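Local coordinates for protein alkaline serine protease (Thermobifida fusca, PDB 2PFE) that probably cleaves peptide bonds within proteins, being the mature protease domain of a secreted, thermostable serine endopeptidase related to alpha-lytic protease, at residues Ala133-Gly137 and Gly159-Ser163. Where two conformers were deposited one is given. Numbering follows the deposited sequence.
Sequences ACAEG and GDCRS. With AES (4-(2-aminoethyl)benzenesulfonyl fluoride), chain D.
In chymotrypsin-fold proteases a disulfide commonly ties together the two loops that wall the S1 pocket; here the Cys134-Cys161 bridge does so in the C-terminal beta-barrel. Residues 133-137, which precede strand 143-146, run extended, with phi/psi near -156/164 at Ala135 and -139/168 at Glu136; residues 159-163 turn a corner at Gly159 (91/-153), then turn again from Cys161 (-91/-4). The directions CA 134 to 136 and CA 159 to 162 lie 95° apart. Cys134 sits 5.2 Å from Cys161 and Glu136 5.4 Å from Asp160, CA to CA. Cys161, the residue most covered, is held twice. Its SG lies 2.1 Å from SG of Cys134, the bridge having chi3 of 104° with chi1 p at Cys134 and m at Cys161. Its backbone N donates to OE2 of Glu136 (2.8 Å), whose chi1 is m and chi2 t. The Asp160 carboxylate lies close to that of Glu136, OD1 4.5 Å from OE2, like charges near each other; in an Asx motif, Asp160 OD1 reaches forward to accept from N of Ser163 at 2.8 Å. On the pocket side, C5 of the inhibitor AES lies 3.6 Å from Ala135 O, and its amine N8 makes a weak hydrogen bond of 3.3 Å to Gly159 O.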
ATOM      1  N   ALA A 133      10.814   9.659   1.404  1.00  4.66           N
ATOM      2  CA  ALA A 133      11.012   8.704   0.321  1.00  5.27           C
ATOM      3  C   ALA A 133      10.363   9.172  -0.972  1.00  5.51           C
ATOM      4  O   ALA A 133       9.388   9.919  -0.925  1.00  5.44           O
ATOM      5  CB  ALA A 133      10.454   7.344   0.720  1.00  4.45           C
ATOM      6  N   CYS A 134      10.903   8.745  -2.115  0.90  5.20           N
ATOM      7  CA  CYS A 134      10.323   9.099  -3.414  0.90  5.83           C
ATOM      8  C   CYS A 134       9.393   7.994  -3.915  0.90  5.41           C
ATOM      9  O   CYS A 134       9.467   6.855  -3.452  0.90  5.66           O
ATOM     10  CB  CYS A 134      11.427   9.337  -4.437  0.90  6.57           C
ATOM     11  SG  CYS A 134      12.442   7.826  -4.756  0.90  8.39           S
ATOM     12  N   ALA A 135       8.540   8.333  -4.880  1.00  4.88           N
ATOM     13  CA  ALA A 135       7.665   7.359  -5.527  1.00  5.30           C
ATOM     14  C   ALA A 135       7.293   7.891  -6.893  1.00  4.76           C
ATOM     15  O   ALA A 135       7.418   9.098  -7.154  1.00  5.99           O
ATOM     16  CB  ALA A 135       6.387   7.110  -4.702  1.00  4.97           C
ATOM     17  N   GLU A 136       6.777   7.000  -7.735  1.00  4.34           N
ATOM     18  CA  GLU A 136       6.283   7.369  -9.060  1.00  4.04           C
ATOM     19  C   GLU A 136       4.988   6.627  -9.373  1.00  4.04           C
ATOM     20  O   GLU A 136       4.633   5.646  -8.698  1.00  3.81           O
ATOM     21  CB  GLU A 136       7.345   7.074 -10.125  1.00  2.87           C
ATOM     22  CG  GLU A 136       8.614   7.887  -9.953  1.00  4.85           C
ATOM     23  CD  GLU A 136       9.692   7.483 -10.909  1.00  7.11           C
ATOM     24  OE1 GLU A 136       9.365   6.759 -11.886  1.00  6.24           O
ATOM     25  OE2 GLU A 136      10.864   7.891 -10.687  1.00  6.79           O
ATOM     26  N   GLY A 137       4.305   7.057 -10.434  1.00  3.93           N
ATOM     27  CA  GLY A 137       3.044   6.439 -10.794  1.00  4.81           C
ATOM     28  C   GLY A 137       3.272   4.942 -10.976  1.00  3.39           C
ATOM     29  O   GLY A 137       4.294   4.523 -11.535  1.00  4.36           O
ATOM     30  N   GLY A 159       7.122  14.785  -7.201  1.00  8.20           N
ATOM     31  CA  GLY A 159       8.473  14.528  -7.658  1.00  8.62           C
ATOM     32  C   GLY A 159       8.594  13.135  -8.233  1.00  8.46           C
ATOM     33  O   GLY A 159       7.622  12.570  -8.749  1.00  9.98           O
ATOM     34  N   ASP A 160       9.793  12.574  -8.169  1.00  7.50           N
ATOM     35  CA  ASP A 160      10.027  11.238  -8.720  1.00  7.64           C
ATOM     36  C   ASP A 160      11.251  10.663  -8.060  1.00  6.68           C
ATOM     37  O   ASP A 160      11.841  11.315  -7.179  1.00  6.62           O
ATOM     38  CB  ASP A 160      10.156  11.281 -10.260  1.00  7.87           C
ATOM     39  CG  ASP A 160      11.401  12.015 -10.749  1.00  9.87           C
ATOM     40  OD1 ASP A 160      12.434  12.061 -10.039  1.00 10.00           O
ATOM     41  OD2 ASP A 160      11.339  12.528 -11.888  1.00 14.52           O
ATOM     42  N   CYS A 161      11.659   9.464  -8.486  1.00  7.01           N
ATOM     43  CA  CYS A 161      12.853   8.855  -7.916  1.00  7.86           C
ATOM     44  C   CYS A 161      14.160   9.169  -8.628  1.00  8.98           C
ATOM     45  O   CYS A 161      15.224   8.739  -8.183  1.00 10.51           O
ATOM     46  CB  CYS A 161      12.677   7.350  -7.759  1.00  7.80           C
ATOM     47  SG  CYS A 161      11.577   6.956  -6.406  1.00  6.48           S
ATOM     48  N   ARG A 162      14.090   9.897  -9.732  1.00  9.18           N
ATOM     49  CA  ARG A 162      15.317  10.314 -10.383  1.00 10.46           C
ATOM     50  C   ARG A 162      15.913  11.511  -9.646  1.00 10.22           C
ATOM     51  O   ARG A 162      17.097  11.531  -9.315  1.00 10.91           O
ATOM     52  CB  ARG A 162      15.055  10.670 -11.832  1.00 10.45           C
ATOM     53  CG  ARG A 162      16.324  10.920 -12.614  1.00 13.21           C
ATOM     54  CD  ARG A 162      16.009  11.152 -14.081  1.00 16.92           C
ATOM     55  NE  ARG A 162      15.233  12.373 -14.292  1.00 18.38           N
ATOM     56  CZ  ARG A 162      15.038  12.939 -15.480  1.00 20.25           C
ATOM     57  NH1 ARG A 162      15.559  12.397 -16.576  1.00 21.29           N
ATOM     58  NH2 ARG A 162      14.325  14.057 -15.571  1.00 21.50           N
ATOM     59  N   SER A 163      15.075  12.508  -9.383  1.00  9.70           N
ATOM     60  CA  SER A 163      15.543  13.737  -8.755  1.00  9.38           C
ATOM     61  C   SER A 163      15.072  13.865  -7.301  1.00  8.70           C
ATOM     62  O   SER A 163      15.570  14.707  -6.544  1.00  9.03           O
ATOM     63  CB  SER A 163      15.121  14.938  -9.600  1.00  9.74           C
ATOM     64  OG  SER A 163      15.702  14.876 -10.897  1.00 11.73           O
TER
HETATM   65  C3  AES D1002       2.533   9.658  -8.371  1.00 19.87           C
HETATM   66  C2  AES D1002       1.740   8.619  -7.873  1.00 20.34           C
HETATM   67  C1  AES D1002       2.057   8.048  -6.640  1.00 19.84           C
HETATM   68  S   AES D1002       1.148   6.713  -5.931  1.00 18.07           S
HETATM   69  O1S AES D1002       0.449   7.068  -4.653  1.00 15.69           O
HETATM   70  O2S AES D1002       2.567   5.710  -5.513  1.00 20.38           O
HETATM   71  C6  AES D1002       3.173   8.491  -5.930  1.00 19.69           C
HETATM   72  C5  AES D1002       3.958   9.527  -6.424  1.00 19.73           C
HETATM   73  C4  AES D1002       3.650  10.112  -7.647  1.00 20.15           C
HETATM   74  C7  AES D1002       4.557  11.239  -8.123  1.00 21.57           C
HETATM   75  C8  AES D1002       3.881  12.158  -9.137  1.00 23.83           C
HETATM   76  N8  AES D1002       4.425  13.500  -9.053  1.00 26.10           N